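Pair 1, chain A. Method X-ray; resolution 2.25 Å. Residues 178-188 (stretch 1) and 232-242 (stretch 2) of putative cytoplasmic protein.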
# COMPACT_ATOMS: atom_id res chain seq x y z
N ASN A 178 14.62 10.35 43.15
CA ASN A 178 14.73 11.19 44.32
C ASN A 178 14.97 12.67 43.97
O ASN A 178 15.89 13.00 43.21
CB ASN A 178 15.79 10.65 45.28
CG ASN A 178 15.88 11.46 46.56
OD1 ASN A 178 14.96 11.46 47.37
ND2 ASN A 178 17.00 12.15 46.75
N GLY A 179 14.12 13.55 44.51
CA GLY A 179 14.23 14.98 44.28
C GLY A 179 13.39 15.53 43.14
O GLY A 179 13.29 16.75 42.99
N PHE A 180 12.79 14.65 42.33
CA PHE A 180 11.99 15.08 41.17
C PHE A 180 10.69 15.67 41.67
O PHE A 180 10.22 15.30 42.75
CB PHE A 180 11.66 13.88 40.25
CG PHE A 180 12.84 13.32 39.48
CD1 PHE A 180 14.17 13.64 39.81
CD2 PHE A 180 12.61 12.42 38.44
CE1 PHE A 180 15.26 13.09 39.09
CE2 PHE A 180 13.68 11.86 37.72
CZ PHE A 180 15.01 12.20 38.05
N SER A 181 10.10 16.57 40.89
CA SER A 181 8.83 17.20 41.29
C SER A 181 8.08 17.64 40.06
O SER A 181 8.64 17.62 38.96
CB SER A 181 9.08 18.42 42.19
OG SER A 181 9.79 19.44 41.48
N ASP A 182 6.83 18.04 40.24
CA ASP A 182 6.02 18.59 39.16
C ASP A 182 6.00 17.66 37.94
O ASP A 182 6.37 18.05 36.81
CB ASP A 182 6.49 20.01 38.81
CG ASP A 182 5.48 20.78 37.98
OD1 ASP A 182 4.27 20.42 37.98
OD2 ASP A 182 5.89 21.76 37.32
N TYR A 183 5.59 16.43 38.19
CA TYR A 183 5.51 15.39 37.18
C TYR A 183 4.61 15.77 36.01
O TYR A 183 3.52 16.31 36.21
CB TYR A 183 5.08 14.07 37.81
CG TYR A 183 6.22 13.32 38.46
CD1 TYR A 183 6.46 13.42 39.83
CD2 TYR A 183 7.08 12.49 37.70
CE1 TYR A 183 7.52 12.73 40.44
CE2 TYR A 183 8.14 11.79 38.30
CZ TYR A 183 8.35 11.92 39.66
OH TYR A 183 9.38 11.22 40.25
N PRO A 184 5.07 15.50 34.77
CA PRO A 184 4.33 15.94 33.60
C PRO A 184 3.18 15.03 33.18
O PRO A 184 3.00 13.94 33.73
CB PRO A 184 5.40 15.97 32.49
CG PRO A 184 6.56 15.17 33.01
CD PRO A 184 6.30 14.77 34.43
N VAL A 185 2.44 15.48 32.18
CA VAL A 185 1.35 14.75 31.60
C VAL A 185 1.83 13.88 30.41
O VAL A 185 2.79 14.24 29.71
CB VAL A 185 0.23 15.77 31.23
CG1 VAL A 185 -0.62 15.33 30.06
CG2 VAL A 185 -0.64 16.07 32.48
N PHE A 186 1.19 12.72 30.25
CA PHE A 186 1.43 11.77 29.16
C PHE A 186 0.12 11.50 28.48
O PHE A 186 -0.93 11.54 29.14
CB PHE A 186 1.98 10.45 29.71
CG PHE A 186 3.29 10.59 30.36
CD1 PHE A 186 3.38 11.06 31.68
CD2 PHE A 186 4.46 10.31 29.65
CE1 PHE A 186 4.60 11.25 32.29
CE2 PHE A 186 5.70 10.50 30.24
CZ PHE A 186 5.78 10.97 31.56
N LEU A 187 0.17 11.21 27.18
CA LEU A 187 -1.06 11.05 26.40
C LEU A 187 -1.42 9.58 26.16
O LEU A 187 -2.32 9.25 25.39
CB LEU A 187 -0.97 11.89 25.12
CG LEU A 187 -1.54 13.33 25.10
CD1 LEU A 187 -1.61 14.06 26.44
CD2 LEU A 187 -0.85 14.20 24.12
N GLY A 188 -0.72 8.69 26.87
CA GLY A 188 -0.87 7.26 26.64
C GLY A 188 0.28 6.45 27.19
O GLY A 188 1.32 7.00 27.55
N GLY A 232 4.64 10.84 24.86
CA GLY A 232 5.54 11.77 25.56
C GLY A 232 5.20 13.18 25.10
O GLY A 232 5.36 13.52 23.93
N THR A 233 4.72 14.01 26.02
CA THR A 233 4.30 15.37 25.67
C THR A 233 5.47 16.32 25.60
O THR A 233 6.52 16.05 26.17
CB THR A 233 3.29 15.93 26.66
OG1 THR A 233 3.84 15.87 27.98
CG2 THR A 233 1.99 15.14 26.58
N GLN A 234 5.29 17.43 24.89
CA GLN A 234 6.28 18.51 24.84
C GLN A 234 6.61 18.93 26.26
O GLN A 234 7.76 19.26 26.56
CB GLN A 234 5.76 19.71 24.05
CG GLN A 234 5.67 19.50 22.53
CD GLN A 234 6.93 18.86 21.96
OE1 GLN A 234 8.04 19.43 22.02
NE2 GLN A 234 6.77 17.65 21.40
N GLN A 235 5.60 18.92 27.13
CA GLN A 235 5.79 19.21 28.55
C GLN A 235 6.73 18.20 29.21
O GLN A 235 7.55 18.56 30.06
CB GLN A 235 4.43 19.26 29.24
CG GLN A 235 4.48 19.38 30.76
CD GLN A 235 3.11 19.35 31.37
OE1 GLN A 235 2.78 18.43 32.12
NE2 GLN A 235 2.29 20.34 31.04
N PHE A 236 6.64 16.95 28.80
CA PHE A 236 7.54 15.93 29.33
C PHE A 236 8.99 16.14 28.83
O PHE A 236 9.94 16.00 29.60
CB PHE A 236 7.00 14.54 29.00
CG PHE A 236 7.92 13.42 29.39
CD1 PHE A 236 8.56 13.41 30.63
CD2 PHE A 236 8.12 12.35 28.53
CE1 PHE A 236 9.40 12.36 31.00
CE2 PHE A 236 8.95 11.29 28.88
CZ PHE A 236 9.59 11.29 30.12
N MSE A 237 9.12 16.48 27.54
CA MSE A 237 10.44 16.74 26.91
C MSE A 237 11.19 17.87 27.61
O MSE A 237 12.40 17.80 27.82
CB MSE A 237 10.30 17.16 25.45
CG MSE A 237 9.25 16.47 24.64
SE MSE A 237 10.01 14.99 23.64
CE MSE A 237 9.41 13.68 24.96
N SER A 238 10.46 18.93 27.95
CA SER A 238 11.07 20.13 28.52
C SER A 238 10.92 20.18 30.04
O SER A 238 11.20 21.20 30.67
CB SER A 238 10.52 21.39 27.86
OG SER A 238 9.12 21.28 27.67
N TRP A 239 10.45 19.06 30.60
CA TRP A 239 10.43 18.86 32.04
C TRP A 239 11.88 18.88 32.54
O TRP A 239 12.75 18.25 31.94
CB TRP A 239 9.73 17.52 32.33
CG TRP A 239 9.52 17.17 33.77
CD1 TRP A 239 8.93 17.94 34.72
CD2 TRP A 239 9.86 15.93 34.41
NE1 TRP A 239 8.91 17.27 35.92
CE2 TRP A 239 9.46 16.03 35.76
CE3 TRP A 239 10.47 14.74 33.98
CZ2 TRP A 239 9.65 14.99 36.69
CZ3 TRP A 239 10.66 13.71 34.89
CH2 TRP A 239 10.25 13.84 36.23
N PRO A 240 12.16 19.64 33.62
CA PRO A 240 13.52 19.83 34.15
C PRO A 240 14.23 18.53 34.50
O PRO A 240 15.46 18.49 34.54
CB PRO A 240 13.28 20.64 35.43
CG PRO A 240 12.06 21.37 35.18
CD PRO A 240 11.19 20.43 34.40
N PHE A 241 13.46 17.47 34.74
CA PHE A 241 14.05 16.20 35.15
C PHE A 241 14.04 15.14 34.05
O PHE A 241 14.31 13.96 34.31
CB PHE A 241 13.39 15.70 36.44
CG PHE A 241 13.50 16.66 37.60
CD1 PHE A 241 14.72 16.83 38.27
CD2 PHE A 241 12.40 17.40 38.03
CE1 PHE A 241 14.83 17.72 39.34
CE2 PHE A 241 12.50 18.29 39.10
CZ PHE A 241 13.72 18.45 39.76
N TYR A 242 13.76 15.55 32.82
CA TYR A 242 13.74 14.61 31.70
C TYR A 242 15.09 13.90 31.58
O TYR A 242 15.15 12.66 31.52
CB TYR A 242 13.40 15.34 30.41
CG TYR A 242 13.22 14.49 29.18
CD1 TYR A 242 12.00 13.85 28.90
CD2 TYR A 242 14.24 14.37 28.25
CE1 TYR A 242 11.82 13.10 27.73
CE2 TYR A 242 14.08 13.62 27.08
CZ TYR A 242 12.88 12.99 26.82
OH TYR A 242 12.76 12.25 25.65
O HOH W 1 5.33 19.04 34.43

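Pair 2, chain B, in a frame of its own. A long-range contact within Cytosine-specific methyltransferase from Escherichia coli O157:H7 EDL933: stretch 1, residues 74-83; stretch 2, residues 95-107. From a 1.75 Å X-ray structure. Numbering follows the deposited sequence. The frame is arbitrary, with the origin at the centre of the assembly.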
# COMPACT_ATOMS: atom_id res chain seq x y z
N GLY B 74 14.26 -2.12 -11.41
CA GLY B 74 13.03 -1.30 -11.39
C GLY B 74 13.09 -0.18 -10.38
O GLY B 74 13.65 -0.37 -9.32
N ILE B 75 12.56 1.00 -10.72
CA ILE B 75 12.32 2.05 -9.72
C ILE B 75 10.79 2.18 -9.57
O ILE B 75 10.09 2.44 -10.58
CB ILE B 75 12.94 3.36 -10.14
CG1 ILE B 75 14.47 3.26 -9.98
CG2 ILE B 75 12.48 4.56 -9.26
CD1 ILE B 75 15.18 4.40 -10.66
N ILE B 76 10.29 1.95 -8.35
CA ILE B 76 8.85 2.02 -8.10
C ILE B 76 8.63 3.07 -7.02
O ILE B 76 9.54 3.40 -6.27
CB ILE B 76 8.25 0.64 -7.74
CG1 ILE B 76 8.71 0.19 -6.36
CG2 ILE B 76 8.65 -0.43 -8.86
CD1 ILE B 76 8.26 -1.22 -5.92
N GLY B 77 7.44 3.66 -6.98
CA GLY B 77 7.23 4.55 -5.85
C GLY B 77 5.97 5.38 -6.00
O GLY B 77 5.24 5.23 -6.99
N GLY B 78 5.76 6.27 -5.05
CA GLY B 78 4.64 7.22 -5.09
C GLY B 78 5.09 8.67 -5.13
O GLY B 78 5.13 9.31 -4.10
N PRO B 79 5.38 9.21 -6.32
CA PRO B 79 5.83 10.59 -6.35
C PRO B 79 4.71 11.49 -5.84
O PRO B 79 3.56 11.33 -6.25
CB PRO B 79 6.11 10.84 -7.83
CG PRO B 79 5.41 9.85 -8.54
CD PRO B 79 5.37 8.63 -7.68
N PRO B 80 5.04 12.42 -4.93
CA PRO B 80 4.02 13.30 -4.38
C PRO B 80 3.59 14.30 -5.43
O PRO B 80 4.27 14.53 -6.41
CB PRO B 80 4.75 14.04 -3.25
CG PRO B 80 6.05 13.32 -3.05
CD PRO B 80 6.37 12.73 -4.38
N CYS B 81 2.43 14.88 -5.22
CA CYS B 81 1.91 15.84 -6.14
C CYS B 81 1.08 16.76 -5.29
O CYS B 81 0.46 16.30 -4.34
CB CYS B 81 1.04 15.10 -7.16
SG CYS B 81 0.21 16.14 -8.34
N GLN B 82 1.07 18.05 -5.63
CA GLN B 82 0.18 19.04 -4.99
C GLN B 82 -1.30 18.60 -5.05
O GLN B 82 -2.03 18.73 -4.06
CB GLN B 82 0.38 20.42 -5.63
CG GLN B 82 -0.49 21.54 -5.05
CD GLN B 82 -0.42 22.85 -5.85
OE1 GLN B 82 0.50 23.07 -6.65
NE2 GLN B 82 -1.39 23.73 -5.62
N GLY B 83 -1.73 18.06 -6.20
CA GLY B 83 -3.04 17.41 -6.32
C GLY B 83 -4.20 18.37 -6.13
O GLY B 83 -4.19 19.48 -6.65
N SER B 95 6.47 22.16 -2.85
CA SER B 95 7.57 21.19 -2.73
C SER B 95 7.21 19.77 -3.19
O SER B 95 8.07 19.02 -3.65
CB SER B 95 8.09 21.14 -1.30
OG SER B 95 7.07 20.66 -0.45
N ARG B 96 5.94 19.40 -3.07
CA ARG B 96 5.45 18.13 -3.58
C ARG B 96 5.59 18.04 -5.11
O ARG B 96 5.96 16.98 -5.64
CB ARG B 96 4.01 17.92 -3.16
CG ARG B 96 3.84 17.72 -1.65
CD ARG B 96 2.37 17.64 -1.27
NE ARG B 96 1.71 18.93 -1.46
CZ ARG B 96 0.43 19.17 -1.19
NH1 ARG B 96 -0.05 20.39 -1.41
NH2 ARG B 96 -0.37 18.22 -0.73
N ASN B 97 5.32 19.14 -5.81
CA ASN B 97 5.56 19.22 -7.26
C ASN B 97 7.04 19.14 -7.66
O ASN B 97 7.35 18.58 -8.70
CB ASN B 97 4.92 20.47 -7.87
CG ASN B 97 3.41 20.47 -7.71
OD1 ASN B 97 2.78 19.41 -7.56
ND2 ASN B 97 2.81 21.66 -7.74
N GLN B 98 7.93 19.70 -6.83
CA GLN B 98 9.36 19.47 -7.01
C GLN B 98 9.70 18.01 -6.79
O GLN B 98 10.40 17.42 -7.61
CB GLN B 98 10.20 20.36 -6.09
CG GLN B 98 10.43 21.76 -6.68
CD GLN B 98 10.57 22.84 -5.61
OE1 GLN B 98 10.04 22.72 -4.51
NE2 GLN B 98 11.29 23.91 -5.95
N LEU B 99 9.19 17.40 -5.73
CA LEU B 99 9.46 15.97 -5.48
C LEU B 99 9.00 15.03 -6.59
O LEU B 99 9.63 14.00 -6.88
CB LEU B 99 8.91 15.52 -4.12
CG LEU B 99 9.59 16.16 -2.90
CD1 LEU B 99 8.79 15.90 -1.64
CD2 LEU B 99 11.04 15.72 -2.74
N TYR B 100 7.87 15.38 -7.21
CA TYR B 100 7.36 14.65 -8.38
C TYR B 100 8.40 14.55 -9.47
O TYR B 100 8.65 13.47 -10.01
CB TYR B 100 6.11 15.38 -8.93
CG TYR B 100 5.42 14.62 -10.04
CD1 TYR B 100 4.51 13.61 -9.74
CD2 TYR B 100 5.67 14.91 -11.39
CE1 TYR B 100 3.89 12.89 -10.73
CE2 TYR B 100 5.03 14.17 -12.41
CZ TYR B 100 4.13 13.17 -12.05
OH TYR B 100 3.47 12.42 -13.00
N MET B 101 8.99 15.71 -9.79
CA MET B 101 10.01 15.80 -10.84
C MET B 101 11.30 15.06 -10.49
O MET B 101 11.95 14.51 -11.38
CB MET B 101 10.33 17.27 -11.11
CG MET B 101 9.26 18.05 -11.93
SD MET B 101 8.86 17.35 -13.54
CE MET B 101 10.44 16.78 -14.20
N HIS B 102 11.64 15.01 -9.19
CA HIS B 102 12.84 14.27 -8.71
C HIS B 102 12.70 12.77 -8.88
O HIS B 102 13.69 12.08 -9.11
CB HIS B 102 13.13 14.58 -7.24
CG HIS B 102 13.66 15.96 -7.01
ND1 HIS B 102 14.81 16.42 -7.62
CD2 HIS B 102 13.20 16.98 -6.25
CE1 HIS B 102 15.04 17.66 -7.23
NE2 HIS B 102 14.07 18.03 -6.41
N PHE B 103 11.48 12.25 -8.73
CA PHE B 103 11.24 10.84 -9.01
C PHE B 103 11.69 10.53 -10.44
O PHE B 103 12.41 9.55 -10.70
CB PHE B 103 9.74 10.43 -8.85
CG PHE B 103 9.45 8.97 -9.13
CD1 PHE B 103 9.52 8.05 -8.10
CD2 PHE B 103 9.03 8.53 -10.40
CE1 PHE B 103 9.25 6.72 -8.35
CE2 PHE B 103 8.76 7.22 -10.65
CZ PHE B 103 8.86 6.31 -9.64
N TYR B 104 11.21 11.33 -11.37
CA TYR B 104 11.47 11.10 -12.77
C TYR B 104 12.92 11.46 -13.15
O TYR B 104 13.47 10.83 -14.03
CB TYR B 104 10.45 11.81 -13.67
CG TYR B 104 9.13 11.08 -13.59
CD1 TYR B 104 8.93 9.93 -14.32
CD2 TYR B 104 8.11 11.51 -12.73
CE1 TYR B 104 7.74 9.19 -14.22
CE2 TYR B 104 6.90 10.80 -12.64
CZ TYR B 104 6.73 9.65 -13.38
OH TYR B 104 5.56 8.94 -13.31
N ARG B 105 13.50 12.41 -12.44
CA ARG B 105 14.94 12.67 -12.62
C ARG B 105 15.75 11.44 -12.27
O ARG B 105 16.66 11.05 -13.00
CB ARG B 105 15.39 13.90 -11.82
CG ARG B 105 16.89 14.13 -11.83
CD ARG B 105 17.31 15.33 -10.97
NE ARG B 105 16.91 15.23 -9.56
CZ ARG B 105 17.51 14.46 -8.64
NH1 ARG B 105 18.56 13.71 -8.97
NH2 ARG B 105 17.07 14.44 -7.38
N LEU B 106 15.42 10.81 -11.14
CA LEU B 106 16.10 9.60 -10.70
C LEU B 106 15.93 8.45 -11.66
O LEU B 106 16.86 7.70 -11.90
CB LEU B 106 15.68 9.21 -9.28
CG LEU B 106 16.22 10.14 -8.21
CD1 LEU B 106 15.66 9.77 -6.84
CD2 LEU B 106 17.76 10.00 -8.17
N VAL B 107 14.73 8.28 -12.21
CA VAL B 107 14.54 7.25 -13.22
C VAL B 107 15.49 7.50 -14.45
O VAL B 107 16.10 6.57 -15.00
CB VAL B 107 13.06 7.18 -13.68
CG1 VAL B 107 12.94 6.33 -14.93
CG2 VAL B 107 12.17 6.61 -12.54

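The sharpest difference lies at the matched aromatic position, Trp A239 in pair 1 and Phe B103 in pair 2. The indole of Trp A239 can donate a hydrogen bond, and it does. Trp A239 NE1 reaches Ser A181 O at 3.1 Å, and a weak second bond joins Trp A239 NE1 to Asp A182 O at 2.8 Å. Phe B103 has no such group. Phe B103 CE1 makes van der Waals contact with the backbone, 3.9 Å from Ile B76 O and 3.8 Å from Gly B77 N. Those two residues match Ser A181 and Asp A182. An ideal CB on Gly B77 would lie 3.1 Å from Phe B103 CE1, so the absence of a side chain leaves room for the ring.

The shared backbone is a mostly loop segment, with a short strand in each pair at different positions, packed against a segment that is helical at 234-237 in pair 1 and helix throughout in pair 2. Fourteen central residues superpose with an RMSD of 1.0 Å. Ser A181 to Gly A188 match Ile B76 to Gly B83, and Thr A233 to Trp A239 match Asn B97 to Phe B103.

One solution is common to both. Pro A184 and Pro B79 match, and each points toward the other stretch. Pro A184 CD sits over the Trp A239 five-membered ring, 3.7 Å from its centroid. Pro B79 CD sits over the Phe B103 ring, 4.3 Å from its centroid. A second matched ring flanks each proline: Pro A184 CG is 3.6 Å from Phe A236 CD1, and Pro B79 CB is 3.7 Å from Tyr B100 CD1.

The next positions diverge. Val A185 uses its backbone twice: Val A185 N donates to Gln A235 OE1 at 3.0 Å, and Val A185 O accepts from Thr A233 OG1 at 2.6 Å. Thr A233 OG1 also caps the helix by accepting from Phe A236 N at 3.1 Å. Pro B80, the match of Val A185, has no N-H to give. Leu B99 occupies the position of Gln A235, and the contact is apolar, Pro B80 CG to Leu B99 CB at 3.8 Å.

In pair 2 the polar link falls at Asn B97, the match of Thr A233. Gln B82 N donates to Asn B97 OD1 at 2.9 Å, and Asn B97 ND2 donates to Gln B82 OE1 at 2.9 Å. One side-chain amide thus both accepts and donates. At the position of Gln B82, Leu A187 makes an apolar contact, Leu A187 CD1 to Thr A233 CG2 at 3.8 Å.

Phe A186 turns its ring edge to the face of Phe A236. Its match, Cys B81, brings no ring to Tyr B100.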